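Local coordinates for glyoxalase family protein, putative (Bacillus anthracis, PDB 2QQZ) that is of unproven function but belongs to the glyoxalase/bleomycin resistance/dioxygenase superfamily, so it may be a metal-dependent enzyme or a binding protein of that kind, at residues V16-G21 against I60-E65; N69-A74 against F115-E120; P76-L81 against I119-N124; E85-L90 against I107-S112. All blocks are in the same frame, centred on the assembly; numbering follows the deposited sequence.

Contact 1. Residues V16-G21 against I60-E65; sequences VAAPVG and IHIGVE
Val16 and Ile62 pair across two parallel neighbouring strands, and their side chains lie side by side, pointing the same way. The tight part of the contact is here. Ile62 divides its branches: CD1 touches Val16 CB at 3.7 Å, and CG2 reaches Ala18 CB at 3.6 Å. Val16 has CG1 anti to the backbone N (chi1 171°), with CG2 beside that N. In the conformer given for Ile60, its CD1 meets Val16 CG2 at 3.5 Å. Tyr30 of helix 23-33 packs on Val16, Ile60 and Ile62.

The backbone bonds alternate in the parallel manner. Val16 N gives to His61 O at 2.8 Å, and Val16 O takes the N-H of Gly63. Ala18 N to Gly63 O is weak and bent, with 129° at the hydrogen. Glu65 N to Ala18 O is shorter, 2.7 Å. Ala17 CB, on the other face, touches Glu65 CG.

Toward Pro19 and Val20 the contact loosens on the solvent side. Val20 CG2 still touches Val64 CG1 at 3.6 Å. Val20 N and Glu65 O, however, are joined through a water, at 3.0 Å from each atom.

His61 hydrogen-bonds Glu59 through NE2 and stacks with Trp52 and His13. A parallel pairing of the first and last strands of a four-stranded mixed sheet, in strand order 1-4-3-2, is characteristic of the beta-alpha-beta-beta-beta module of the glyoxalase fold.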
loop_
_atom_site.group_PDB
_atom_site.type_symbol
_atom_site.label_atom_id
_atom_site.label_comp_id
_atom_site.label_asym_id
_atom_site.label_seq_id
_atom_site.Cartn_x
_atom_site.Cartn_y
_atom_site.Cartn_z
ATOM N N VAL A 16 5.627 -2.095 4.474
ATOM C CA VAL A 16 5.243 -3.468 4.912
ATOM C C VAL A 16 6.085 -3.804 6.151
ATOM O O VAL A 16 7.286 -3.542 6.172
ATOM C CB VAL A 16 5.567 -4.453 3.774
ATOM C CG1 VAL A 16 5.412 -5.931 4.181
ATOM C CG2 VAL A 16 4.700 -4.122 2.540
ATOM N N ALA A 17 5.459 -4.328 7.196
ATOM C CA ALA A 17 6.199 -4.533 8.447
ATOM C C ALA A 17 6.830 -5.928 8.427
ATOM O O ALA A 17 6.363 -6.816 7.683
ATOM C CB ALA A 17 5.295 -4.346 9.611
ATOM N N ALA A 18 7.856 -6.111 9.251
ATOM C CA ALA A 18 8.598 -7.351 9.349
ATOM C C ALA A 18 9.322 -7.343 10.676
ATOM O O ALA A 18 9.501 -6.275 11.301
ATOM C CB ALA A 18 9.584 -7.443 8.193
ATOM N N PRO A 19 9.730 -8.522 11.153
ATOM C CA PRO A 19 10.441 -8.480 12.424
ATOM C C PRO A 19 11.900 -7.992 12.374
ATOM O O PRO A 19 12.536 -7.979 11.310
ATOM C CB PRO A 19 10.402 -9.940 12.899
ATOM C CG PRO A 19 10.197 -10.768 11.663
ATOM C CD PRO A 19 9.510 -9.890 10.649
ATOM N N VAL A 20 12.449 -7.704 13.555
ATOM C CA VAL A 20 13.885 -7.367 13.625
ATOM C C VAL A 20 14.678 -8.527 13.009
ATOM O O VAL A 20 14.344 -9.685 13.241
ATOM C CB VAL A 20 14.276 -7.167 15.094
ATOM C CG1 VAL A 20 15.714 -6.774 15.240
ATOM C CG2 VAL A 20 13.368 -6.109 15.720
ATOM N N GLY A 21 15.732 -8.231 12.255
ATOM C CA GLY A 21 16.561 -9.268 11.640
ATOM C C GLY A 21 16.046 -9.765 10.303
ATOM O O GLY A 21 16.579 -10.709 9.761
ATOM N N ILE A 60 8.577 -0.329 -2.337
ATOM C CA ILE A 60 8.034 -1.023 -1.179
ATOM C C ILE A 60 9.119 -0.901 -0.106
ATOM O O ILE A 60 10.271 -1.145 -0.399
ATOM C CB ILE A 60 7.618 -2.517 -1.498
ATOM C CG1 ILE A 60 6.945 -3.155 -0.267
ATOM C CG2 ILE A 60 8.813 -3.369 -1.944
ATOM C CD1 ILE A 60 6.480 -4.564 -0.498
ATOM N N HIS A 61 8.754 -0.467 1.103
ATOM C CA HIS A 61 9.700 -0.279 2.152
ATOM C C HIS A 61 9.382 -1.368 3.192
ATOM O O HIS A 61 8.291 -1.417 3.759
ATOM C CB HIS A 61 9.624 1.106 2.827
ATOM C CG HIS A 61 9.923 2.254 1.920
ATOM N ND1 HIS A 61 10.029 3.547 2.389
ATOM C CD2 HIS A 61 10.289 2.294 0.613
ATOM C CE1 HIS A 61 10.329 4.344 1.380
ATOM N NE2 HIS A 61 10.513 3.609 0.297
ATOM N N ILE A 62 10.344 -2.247 3.430
ATOM C CA ILE A 62 10.185 -3.275 4.494
ATOM C C ILE A 62 10.756 -2.653 5.751
ATOM O O ILE A 62 11.983 -2.413 5.848
ATOM C CB ILE A 62 10.902 -4.599 4.133
ATOM C CG1 ILE A 62 10.513 -5.105 2.715
ATOM C CG2 ILE A 62 10.644 -5.604 5.247
ATOM C CD1 ILE A 62 8.950 -5.234 2.578
ATOM N N GLY A 63 9.870 -2.364 6.716
ATOM C CA GLY A 63 10.242 -1.701 7.951
ATOM C C GLY A 63 10.158 -2.669 9.120
ATOM O O GLY A 63 9.171 -3.440 9.277
ATOM N N VAL A 64 11.190 -2.611 9.949
ATOM C CA VAL A 64 11.395 -3.506 11.082
ATOM C C VAL A 64 10.436 -3.098 12.197
ATOM O O VAL A 64 10.299 -1.884 12.504
ATOM C CB VAL A 64 12.873 -3.443 11.566
ATOM C CG1 VAL A 64 12.963 -3.806 12.997
ATOM C CG2 VAL A 64 13.696 -4.418 10.796
ATOM N N GLU A 65 9.769 -4.102 12.800
ATOM C CA GLU A 65 8.881 -3.847 13.932
ATOM C C GLU A 65 9.096 -4.871 15.033
ATOM O O GLU A 65 8.913 -6.088 14.838
ATOM C CB GLU A 65 7.411 -3.843 13.476
ATOM C CG GLU A 65 7.048 -2.720 12.487
ATOM C CD GLU A 65 7.118 -1.284 13.072
ATOM O OE1 GLU A 65 7.293 -1.120 14.305
ATOM O OE2 GLU A 65 6.978 -0.306 12.284
HETATM O O HOH W 1 10.539 -8.442 15.717
#

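Contact 2. Residues N69-A74 against F115-E120; sequences NPAKRA and FGNRIE. With SO4 (sulfate ion), chain D.
Arg118 N gives a hydrogen bond of 2.8 Å to Ala71 O. A water lies 2.7 Å from Arg118 O and 3.2 Å from Ala71 O, and may bridge them. The N-H of the same residue, Ala71, points at Asn117 OD1, 2.9 Å from Ala71 N and nearly straight, with 171° at the hydrogen. The donor is tilted 18° from the amide plane. The other end of the Asn117 amide is also held: ND2 bonds to Ala17 O and Asp113 OD2.

Pro70 CB packs against the backbone carbonyls of Phe115 and Gly116, at 3.3 Å from Phe115 O. Lys72 CG touches Gly116 O.

Arg118 lies across the loop. Its CD is 3.5 Å from Lys72 O, which sits over one face of the guanidinium. NH1 and NH2 both bond to O1 of a sulfate, probably from the crystallisation liquor, at the guanidinium edge, 3.1 Å from NH1. A water links NH1 to Arg73 O. Tyr110 makes a cation-pi contact with Arg118.

The segment 69-74 belongs to the linker between the two four-stranded sheets, fastened beside the start of strand 118-124, an arrangement consistent with the paired modules of the glyoxalase fold.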
loop_
_atom_site.group_PDB
_atom_site.type_symbol
_atom_site.label_atom_id
_atom_site.label_comp_id
_atom_site.label_asym_id
_atom_site.label_seq_id
_atom_site.Cartn_x
_atom_site.Cartn_y
_atom_site.Cartn_z
ATOM N N ASN A 69 3.078 -7.686 13.605
ATOM C CA ASN A 69 1.906 -8.558 13.432
ATOM C C ASN A 69 1.657 -8.716 11.912
ATOM O O ASN A 69 1.426 -7.737 11.238
ATOM C CB ASN A 69 0.705 -7.903 14.109
ATOM C CG ASN A 69 -0.454 -8.850 14.302
ATOM O OD1 ASN A 69 -0.326 -10.088 14.174
ATOM N ND2 ASN A 69 -1.596 -8.287 14.652
ATOM N N PRO A 70 1.734 -9.935 11.352
ATOM C CA PRO A 70 1.668 -9.911 9.847
ATOM C C PRO A 70 0.295 -9.388 9.345
ATOM O O PRO A 70 -0.743 -9.558 10.051
ATOM C CB PRO A 70 1.915 -11.369 9.421
ATOM C CG PRO A 70 2.008 -12.224 10.727
ATOM C CD PRO A 70 1.866 -11.299 11.941
ATOM N N ALA A 71 0.277 -8.755 8.185
ATOM C CA ALA A 71 -0.969 -8.191 7.623
ATOM C C ALA A 71 -1.460 -9.275 6.635
ATOM O O ALA A 71 -1.002 -9.349 5.465
ATOM C CB ALA A 71 -0.689 -6.866 6.892
ATOM N N LYS A 72 -2.340 -10.144 7.129
ATOM C CA LYS A 72 -2.801 -11.311 6.367
ATOM C C LYS A 72 -3.983 -10.976 5.470
ATOM O O LYS A 72 -4.371 -11.781 4.606
ATOM C CB LYS A 72 -3.188 -12.434 7.326
ATOM C CG LYS A 72 -2.015 -12.890 8.182
ATOM C CD LYS A 72 -2.450 -13.961 9.167
ATOM C CE LYS A 72 -1.249 -14.408 10.055
ATOM N NZ LYS A 72 -1.605 -15.522 10.990
ATOM N N ARG A 73 -4.557 -9.784 5.644
ATOM C CA ARG A 73 -5.804 -9.465 4.964
ATOM C C ARG A 73 -5.712 -8.196 4.091
ATOM O O ARG A 73 -5.649 -8.295 2.870
ATOM C CB ARG A 73 -6.954 -9.426 5.981
ATOM C CG ARG A 73 -6.927 -10.640 6.889
ATOM C CD ARG A 73 -8.269 -11.023 7.475
ATOM N NE ARG A 73 -8.820 -10.067 8.457
ATOM C CZ ARG A 73 -8.304 -9.775 9.656
ATOM N NH1 ARG A 73 -8.949 -8.919 10.449
ATOM N NH2 ARG A 73 -7.165 -10.321 10.079
ATOM N N ALA A 74 -5.671 -7.018 4.710
ATOM C CA ALA A 74 -5.308 -5.759 4.022
ATOM C C ALA A 74 -3.864 -5.822 3.483
ATOM O O ALA A 74 -2.958 -6.307 4.142
ATOM C CB ALA A 74 -5.424 -4.622 4.969
ATOM N N PHE A 115 7.174 -13.403 6.071
ATOM C CA PHE A 115 6.805 -12.990 7.447
ATOM C C PHE A 115 5.300 -13.122 7.630
ATOM O O PHE A 115 4.769 -12.839 8.707
ATOM C CB PHE A 115 7.236 -11.543 7.719
ATOM C CG PHE A 115 8.591 -11.233 7.154
ATOM C CD1 PHE A 115 9.739 -11.880 7.680
ATOM C CD2 PHE A 115 8.721 -10.408 6.048
ATOM C CE1 PHE A 115 11.004 -11.667 7.108
ATOM C CE2 PHE A 115 10.027 -10.168 5.443
ATOM C CZ PHE A 115 11.135 -10.805 5.973
ATOM N N GLY A 116 4.630 -13.602 6.578
ATOM C CA GLY A 116 3.230 -13.860 6.636
ATOM C C GLY A 116 2.367 -12.700 6.131
ATOM O O GLY A 116 1.145 -12.785 6.260
ATOM N N ASN A 117 2.963 -11.628 5.609
ATOM C CA ASN A 117 2.178 -10.527 4.969
ATOM C C ASN A 117 1.633 -10.979 3.600
ATOM O O ASN A 117 2.376 -11.591 2.804
ATOM C CB ASN A 117 3.028 -9.263 4.725
ATOM C CG ASN A 117 3.617 -8.707 5.986
ATOM O OD1 ASN A 117 2.892 -8.314 6.906
ATOM N ND2 ASN A 117 4.942 -8.635 6.027
ATOM N N ARG A 118 0.348 -10.730 3.380
ATOM C CA ARG A 118 -0.291 -10.921 2.059
ATOM C C ARG A 118 0.152 -9.840 1.060
ATOM O O ARG A 118 0.187 -8.632 1.381
ATOM C CB ARG A 118 -1.784 -10.865 2.202
ATOM C CG ARG A 118 -2.561 -10.931 0.877
ATOM C CD ARG A 118 -4.006 -11.464 1.179
ATOM N NE ARG A 118 -3.971 -12.933 1.316
ATOM C CZ ARG A 118 -5.047 -13.730 1.294
ATOM N NH1 ARG A 118 -6.274 -13.215 1.180
ATOM N NH2 ARG A 118 -4.903 -15.040 1.446
ATOM N N ILE A 119 0.454 -10.282 -0.152
ATOM C CA ILE A 119 0.806 -9.414 -1.290
ATOM C C ILE A 119 -0.088 -9.938 -2.424
ATOM O O ILE A 119 -0.226 -11.168 -2.564
ATOM C CB ILE A 119 2.271 -9.671 -1.760
ATOM C CG1 ILE A 119 3.234 -9.352 -0.625
ATOM C CG2 ILE A 119 2.595 -8.866 -3.047
ATOM C CD1 ILE A 119 3.158 -7.895 -0.124
ATOM N N GLU A 120 -0.654 -9.026 -3.216
ATOM C CA GLU A 120 -1.457 -9.385 -4.372
ATOM C C GLU A 120 -0.765 -8.954 -5.657
ATOM O O GLU A 120 -0.093 -7.894 -5.703
ATOM C CB GLU A 120 -2.782 -8.674 -4.268
ATOM C CG GLU A 120 -3.670 -8.834 -5.575
ATOM C CD GLU A 120 -4.922 -8.013 -5.471
ATOM O OE1 GLU A 120 -5.284 -7.635 -4.310
ATOM O OE2 GLU A 120 -5.524 -7.710 -6.544
HETATM S S SO4 D . -8.720 -15.805 2.515
HETATM O O1 SO4 D . -7.985 -15.765 1.269
HETATM O O2 SO4 D . -9.717 -14.756 2.604
HETATM O O3 SO4 D . -9.347 -17.127 2.538
HETATM O O4 SO4 D . -7.848 -15.717 3.658
HETATM O O HOH W 2 0.127 -7.036 3.524
HETATM O O HOH W 3 -7.398 -10.579 1.597
#

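Contact 3. Residues P76-L81 against I119-N124; sequences PAFYVL and IEFMEN
Phe78 and Phe121 lie at the apolar centre, on the same face of two parallel strands. Their rings meet obliquely, with centroids 5.9 Å apart and planes at 33°. Ile119 CG2 comes to the edge of the Phe78 ring, 3.5 Å from CE2. Val80 CG2 touches Phe121 CD1 at 3.6 Å. On the other face Ala77 CB rests against the carboxylate carbon of Glu120, whose OE1 is hydrogen-bonded to His75 NE2. There too, the selenomethionine Met122 brings CE near Tyr79 CD1.

Four backbone bonds alternate between the strands, the straightest from Phe78 N to Glu120 O, 2.9 Å and 175°.

At the polar edge Tyr79 CG is anti to the backbone N (chi1 -164°), and the ring lies beside the neighbouring strand, with Met122 O over one face, offset toward the rim. Asn124 N donates to Tyr79 OH at 3.0 Å. Glu123 CA makes an off-centre CH-pi contact with the ring. A water lies between Tyr79 OH and Glu123 OE2. The Glu123 carboxylate also accepts the N-H groups of Lys82 and Ile83, at the start of helix 83-92.

Strand 118-124 lies between strands 76-80 and 106-112. Strand 76-80 pairs antiparallel with a strand of the second subunit, continuing the sheet.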
loop_
_atom_site.group_PDB
_atom_site.type_symbol
_atom_site.label_atom_id
_atom_site.label_comp_id
_atom_site.label_asym_id
_atom_site.label_seq_id
_atom_site.Cartn_x
_atom_site.Cartn_y
_atom_site.Cartn_z
ATOM N N PRO A 76 -0.983 -4.399 -0.099
ATOM C CA PRO A 76 -0.684 -3.770 -1.374
ATOM C C PRO A 76 -0.882 -4.749 -2.560
ATOM O O PRO A 76 -0.624 -5.987 -2.437
ATOM C CB PRO A 76 0.815 -3.408 -1.228
ATOM C CG PRO A 76 1.312 -4.530 -0.299
ATOM C CD PRO A 76 0.240 -4.791 0.629
ATOM N N ALA A 77 -1.283 -4.166 -3.702
ATOM C CA ALA A 77 -1.508 -4.914 -4.948
ATOM C C ALA A 77 -0.636 -4.327 -6.068
ATOM O O ALA A 77 -0.671 -3.123 -6.347
ATOM C CB ALA A 77 -2.992 -4.961 -5.337
ATOM N N PHE A 78 0.194 -5.204 -6.632
ATOM C CA PHE A 78 1.185 -4.866 -7.664
ATOM C C PHE A 78 0.691 -5.264 -9.025
ATOM O O PHE A 78 0.150 -6.342 -9.190
ATOM C CB PHE A 78 2.501 -5.566 -7.374
ATOM C CG PHE A 78 3.079 -5.167 -6.079
ATOM C CD1 PHE A 78 3.820 -3.994 -5.980
ATOM C CD2 PHE A 78 2.873 -5.925 -4.950
ATOM C CE1 PHE A 78 4.367 -3.605 -4.756
ATOM C CE2 PHE A 78 3.402 -5.516 -3.720
ATOM C CZ PHE A 78 4.146 -4.366 -3.631
ATOM N N TYR A 79 0.854 -4.357 -9.982
ATOM C CA TYR A 79 0.494 -4.620 -11.376
ATOM C C TYR A 79 1.664 -5.367 -12.012
ATOM O O TYR A 79 2.858 -4.941 -11.862
ATOM C CB TYR A 79 0.168 -3.329 -12.153
ATOM C CG TYR A 79 -0.565 -3.659 -13.459
ATOM C CD1 TYR A 79 -1.964 -3.682 -13.492
ATOM C CD2 TYR A 79 0.133 -4.044 -14.619
ATOM C CE1 TYR A 79 -2.649 -4.005 -14.655
ATOM C CE2 TYR A 79 -0.571 -4.403 -15.813
ATOM C CZ TYR A 79 -1.962 -4.357 -15.794
ATOM O OH TYR A 79 -2.715 -4.689 -16.888
ATOM N N VAL A 80 1.321 -6.467 -12.704
ATOM C CA VAL A 80 2.277 -7.398 -13.344
ATOM C C VAL A 80 2.036 -7.551 -14.879
ATOM O O VAL A 80 0.915 -7.804 -15.306
ATOM C CB VAL A 80 2.235 -8.789 -12.597
ATOM C CG1 VAL A 80 3.014 -9.812 -13.293
ATOM C CG2 VAL A 80 2.728 -8.639 -11.110
ATOM N N LEU A 81 3.075 -7.380 -15.714
ATOM C CA LEU A 81 2.993 -7.776 -17.122
ATOM C C LEU A 81 3.125 -9.283 -17.251
ATOM O O LEU A 81 4.014 -9.872 -16.605
ATOM C CB LEU A 81 4.145 -7.163 -17.880
ATOM C CG LEU A 81 3.964 -5.775 -18.447
ATOM C CD1 LEU A 81 5.277 -5.344 -19.229
ATOM C CD2 LEU A 81 2.769 -5.785 -19.404
ATOM N N ILE A 119 0.454 -10.282 -0.152
ATOM C CA ILE A 119 0.806 -9.414 -1.290
ATOM C C ILE A 119 -0.088 -9.938 -2.424
ATOM O O ILE A 119 -0.226 -11.168 -2.564
ATOM C CB ILE A 119 2.271 -9.671 -1.760
ATOM C CG1 ILE A 119 3.234 -9.352 -0.625
ATOM C CG2 ILE A 119 2.595 -8.866 -3.047
ATOM C CD1 ILE A 119 3.158 -7.895 -0.124
ATOM N N GLU A 120 -0.654 -9.026 -3.216
ATOM C CA GLU A 120 -1.457 -9.385 -4.372
ATOM C C GLU A 120 -0.765 -8.954 -5.657
ATOM O O GLU A 120 -0.093 -7.894 -5.703
ATOM C CB GLU A 120 -2.782 -8.674 -4.268
ATOM C CG GLU A 120 -3.670 -8.834 -5.575
ATOM C CD GLU A 120 -4.922 -8.013 -5.471
ATOM O OE1 GLU A 120 -5.284 -7.635 -4.310
ATOM O OE2 GLU A 120 -5.524 -7.710 -6.544
ATOM N N PHE A 121 -0.830 -9.819 -6.666
ATOM C CA PHE A 121 -0.390 -9.536 -8.023
ATOM C C PHE A 121 -1.585 -9.590 -8.963
ATOM O O PHE A 121 -2.438 -10.516 -8.863
ATOM C CB PHE A 121 0.695 -10.520 -8.399
ATOM C CG PHE A 121 1.899 -10.444 -7.494
ATOM C CD1 PHE A 121 2.769 -9.348 -7.552
ATOM C CD2 PHE A 121 2.146 -11.435 -6.559
ATOM C CE1 PHE A 121 3.884 -9.276 -6.737
ATOM C CE2 PHE A 121 3.236 -11.342 -5.735
ATOM C CZ PHE A 121 4.103 -10.261 -5.828
HETATM N N MSE A 122 -1.700 -8.584 -9.848
HETATM C CA MSE A 122 -2.817 -8.521 -10.784
HETATM C C MSE A 122 -2.432 -7.999 -12.177
HETATM O O MSE A 122 -1.483 -7.265 -12.293
HETATM C CB MSE A 122 -3.873 -7.571 -10.263
HETATM C CG MSE A 122 -3.320 -6.182 -9.967
HETATM SE SE MSE A 122 -4.913 -5.076 -9.657
HETATM C CE MSE A 122 -5.322 -4.606 -11.550
ATOM N N GLU A 123 -3.217 -8.369 -13.196
ATOM C CA GLU A 123 -3.113 -7.770 -14.519
ATOM C C GLU A 123 -4.492 -7.704 -15.137
ATOM O O GLU A 123 -5.305 -8.611 -14.941
ATOM C CB GLU A 123 -2.141 -8.604 -15.373
ATOM C CG GLU A 123 -1.783 -7.959 -16.708
ATOM C CD GLU A 123 -0.886 -8.821 -17.555
ATOM O OE1 GLU A 123 -0.863 -10.058 -17.370
ATOM O OE2 GLU A 123 -0.205 -8.267 -18.444
ATOM N N ASN A 124 -4.796 -6.633 -15.865
ATOM C CA ASN A 124 -6.026 -6.653 -16.663
ATOM C C ASN A 124 -6.017 -7.751 -17.718
ATOM O O ASN A 124 -4.963 -8.069 -18.319
ATOM C CB ASN A 124 -6.275 -5.295 -17.297
ATOM C CG ASN A 124 -6.318 -4.203 -16.258
ATOM O OD1 ASN A 124 -6.856 -4.393 -15.175
ATOM N ND2 ASN A 124 -5.714 -3.070 -16.560
HETATM O O HOH W 4 -1.102 -5.837 -18.973
#

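Contact 4. Residues E85-L90 against I107-S112; sequences EFKQEL and IRFYVS
Segment 85-90 of helix 83-92 runs in roughly the same direction as segment 107-112 of strand 106-112, at 23° and with axes 10.6 Å apart, and no hydrogen bond joins the two. Phe109 bridges the distance between them. Its CG sits between the backbone N and the carbonyl carbon (chi1 66°), and the ring meets three side chains of the helix.

The Lys87 chain and the Phe109 side chain pass alongside each other, running opposite ways. Lys87 CD lies over one face, 4.0 Å from the ring centroid, in a CH-pi contact offset toward the rim. CB touches Phe109 CE2 at 3.7 Å. The chain bends at chi3 (96°), and NZ forms a salt bridge with Asp99.

Phe86 and Leu90 come to the edge of the Phe109 ring. Phe86 CD2 meets Phe109 CZ at 3.8 Å, and Leu90 CD1 is 3.9 Å from Phe109 CE1. This is a helix laid against one face of a mixed four-stranded sheet, as in each beta-alpha-beta-beta-beta module of the glyoxalase fold.

Leu90 CD1 also approaches Val111 CG1, more loosely, at 4.3 Å. Leu90 CG stands over the rim of one face of Phe86. The Phe86 ring meets Phe121 edge-to-face, and Tyr7 of the second subunit also touches it.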
loop_
_atom_site.group_PDB
_atom_site.type_symbol
_atom_site.label_atom_id
_atom_site.label_comp_id
_atom_site.label_asym_id
_atom_site.label_seq_id
_atom_site.Cartn_x
_atom_site.Cartn_y
_atom_site.Cartn_z
ATOM N N GLU A 85 2.864 -16.043 -16.793
ATOM C CA GLU A 85 4.268 -16.457 -16.810
ATOM C C GLU A 85 4.968 -16.099 -15.475
ATOM O O GLU A 85 5.815 -16.847 -14.974
ATOM C CB GLU A 85 4.954 -15.782 -17.992
ATOM C CG GLU A 85 6.361 -16.226 -18.209
ATOM C CD GLU A 85 7.130 -15.326 -19.200
ATOM O OE1 GLU A 85 6.584 -15.031 -20.300
ATOM O OE2 GLU A 85 8.283 -14.927 -18.877
ATOM N N PHE A 86 4.616 -14.949 -14.906
ATOM C CA PHE A 86 5.154 -14.574 -13.591
ATOM C C PHE A 86 4.751 -15.610 -12.560
ATOM O O PHE A 86 5.602 -16.089 -11.806
ATOM C CB PHE A 86 4.632 -13.212 -13.201
ATOM C CG PHE A 86 5.020 -12.764 -11.820
ATOM C CD1 PHE A 86 6.357 -12.534 -11.502
ATOM C CD2 PHE A 86 4.033 -12.480 -10.875
ATOM C CE1 PHE A 86 6.722 -12.062 -10.248
ATOM C CE2 PHE A 86 4.379 -12.006 -9.633
ATOM C CZ PHE A 86 5.737 -11.790 -9.324
ATOM N N LYS A 87 3.461 -15.948 -12.530
ATOM C CA LYS A 87 2.930 -16.939 -11.594
ATOM C C LYS A 87 3.625 -18.322 -11.700
ATOM O O LYS A 87 3.974 -18.912 -10.662
ATOM C CB LYS A 87 1.422 -17.120 -11.788
ATOM C CG LYS A 87 0.781 -18.022 -10.695
ATOM C CD LYS A 87 -0.721 -17.894 -10.727
ATOM C CE LYS A 87 -1.307 -18.989 -11.540
ATOM N NZ LYS A 87 -2.772 -19.064 -11.308
ATOM N N GLN A 88 3.829 -18.830 -12.909
ATOM C CA GLN A 88 4.543 -20.094 -13.053
ATOM C C GLN A 88 6.017 -20.004 -12.661
ATOM O O GLN A 88 6.604 -21.016 -12.285
ATOM C CB GLN A 88 4.405 -20.683 -14.464
ATOM C CG GLN A 88 3.037 -21.262 -14.755
ATOM C CD GLN A 88 2.506 -22.165 -13.651
ATOM O OE1 GLN A 88 3.213 -23.036 -13.126
ATOM N NE2 GLN A 88 1.244 -21.969 -13.308
ATOM N N GLU A 89 6.620 -18.813 -12.749
ATOM C CA GLU A 89 7.992 -18.631 -12.241
ATOM C C GLU A 89 8.040 -18.682 -10.698
ATOM O O GLU A 89 9.038 -19.139 -10.111
ATOM C CB GLU A 89 8.640 -17.336 -12.735
ATOM C CG GLU A 89 8.961 -17.286 -14.196
ATOM C CD GLU A 89 9.659 -18.554 -14.708
ATOM O OE1 GLU A 89 10.826 -18.771 -14.330
ATOM O OE2 GLU A 89 9.033 -19.327 -15.476
ATOM N N LEU A 90 6.980 -18.218 -10.044
ATOM C CA LEU A 90 6.904 -18.303 -8.598
ATOM C C LEU A 90 6.655 -19.745 -8.153
ATOM O O LEU A 90 7.287 -20.235 -7.224
ATOM C CB LEU A 90 5.836 -17.352 -8.024
ATOM C CG LEU A 90 6.034 -15.837 -8.227
ATOM C CD1 LEU A 90 4.948 -15.066 -7.477
ATOM C CD2 LEU A 90 7.436 -15.308 -7.858
ATOM N N ILE A 107 -6.947 -10.716 -13.796
ATOM C CA ILE A 107 -6.359 -11.944 -13.321
ATOM C C ILE A 107 -5.571 -11.552 -12.111
ATOM O O ILE A 107 -4.855 -10.533 -12.121
ATOM C CB ILE A 107 -5.406 -12.560 -14.394
ATOM C CG1 ILE A 107 -6.214 -12.866 -15.656
ATOM C CG2 ILE A 107 -4.663 -13.819 -13.851
ATOM C CD1 ILE A 107 -5.392 -13.382 -16.860
ATOM N N ARG A 108 -5.645 -12.347 -11.057
ATOM C CA ARG A 108 -4.892 -11.972 -9.874
ATOM C C ARG A 108 -4.739 -13.109 -8.902
ATOM O O ARG A 108 -5.490 -14.087 -8.925
ATOM C CB ARG A 108 -5.581 -10.796 -9.200
ATOM C CG ARG A 108 -6.887 -11.153 -8.558
ATOM C CD ARG A 108 -7.475 -9.925 -7.977
ATOM N NE ARG A 108 -8.813 -10.283 -7.478
ATOM C CZ ARG A 108 -9.563 -9.537 -6.667
ATOM N NH1 ARG A 108 -9.135 -8.348 -6.242
ATOM N NH2 ARG A 108 -10.755 -9.988 -6.313
ATOM N N PHE A 109 -3.773 -12.976 -8.019
ATOM C CA PHE A 109 -3.513 -14.018 -7.030
ATOM C C PHE A 109 -2.736 -13.424 -5.860
ATOM O O PHE A 109 -2.101 -12.334 -5.992
ATOM C CB PHE A 109 -2.756 -15.201 -7.655
ATOM C CG PHE A 109 -1.347 -14.888 -8.117
ATOM C CD1 PHE A 109 -0.272 -15.006 -7.242
ATOM C CD2 PHE A 109 -1.097 -14.495 -9.426
ATOM C CE1 PHE A 109 1.015 -14.762 -7.664
ATOM C CE2 PHE A 109 0.206 -14.217 -9.873
ATOM C CZ PHE A 109 1.255 -14.329 -8.999
ATOM N N TYR A 110 -2.751 -14.141 -4.731
ATOM C CA TYR A 110 -2.068 -13.675 -3.522
ATOM C C TYR A 110 -0.945 -14.628 -3.226
ATOM O O TYR A 110 -1.021 -15.814 -3.530
ATOM C CB TYR A 110 -3.009 -13.679 -2.327
ATOM C CG TYR A 110 -4.323 -13.021 -2.574
ATOM C CD1 TYR A 110 -4.386 -11.657 -2.858
ATOM C CD2 TYR A 110 -5.519 -13.728 -2.457
ATOM C CE1 TYR A 110 -5.595 -11.018 -3.081
ATOM C CE2 TYR A 110 -6.759 -13.076 -2.658
ATOM C CZ TYR A 110 -6.774 -11.739 -2.987
ATOM O OH TYR A 110 -7.959 -11.033 -3.192
ATOM N N VAL A 111 0.084 -14.101 -2.594
ATOM C CA VAL A 111 1.113 -14.901 -1.962
ATOM C C VAL A 111 1.328 -14.299 -0.568
ATOM O O VAL A 111 0.895 -13.172 -0.293
ATOM C CB VAL A 111 2.426 -14.891 -2.775
ATOM C CG1 VAL A 111 2.164 -15.230 -4.213
ATOM C CG2 VAL A 111 3.093 -13.521 -2.707
ATOM N N SER A 112 1.989 -15.035 0.299
ATOM C CA SER A 112 2.480 -14.517 1.569
ATOM C C SER A 112 3.998 -14.318 1.460
ATOM O O SER A 112 4.723 -15.169 0.932
ATOM C CB SER A 112 2.191 -15.498 2.712
ATOM O OG SER A 112 0.777 -15.620 2.911
#

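Overall arrangement
Contacts 1 and 3 are matching parallel pairings in the two sheets, with centres about 21 Å apart on opposite sides of the chain's centre. They still meet, Ile60 CD1 in the conformer given lying 3.9 Å from Phe78 CZ. Contact 2 links the halves: Phe115 CD1 is 3.6 Å from Pro19 CD of contact 1, and contact 3 shares Ile119 and Glu120 with it. Contact 4 is nested in the chain loops closed by contacts 2 and 3. Its centre is about 9 Å from that of contact 3, and Phe121 N meets Phe109 O at 2.9 Å. All four touch the second subunit. A different sulfate, probably from the crystallisation liquor, lies about 4 Å from the His61 side chain and may mark a pocket.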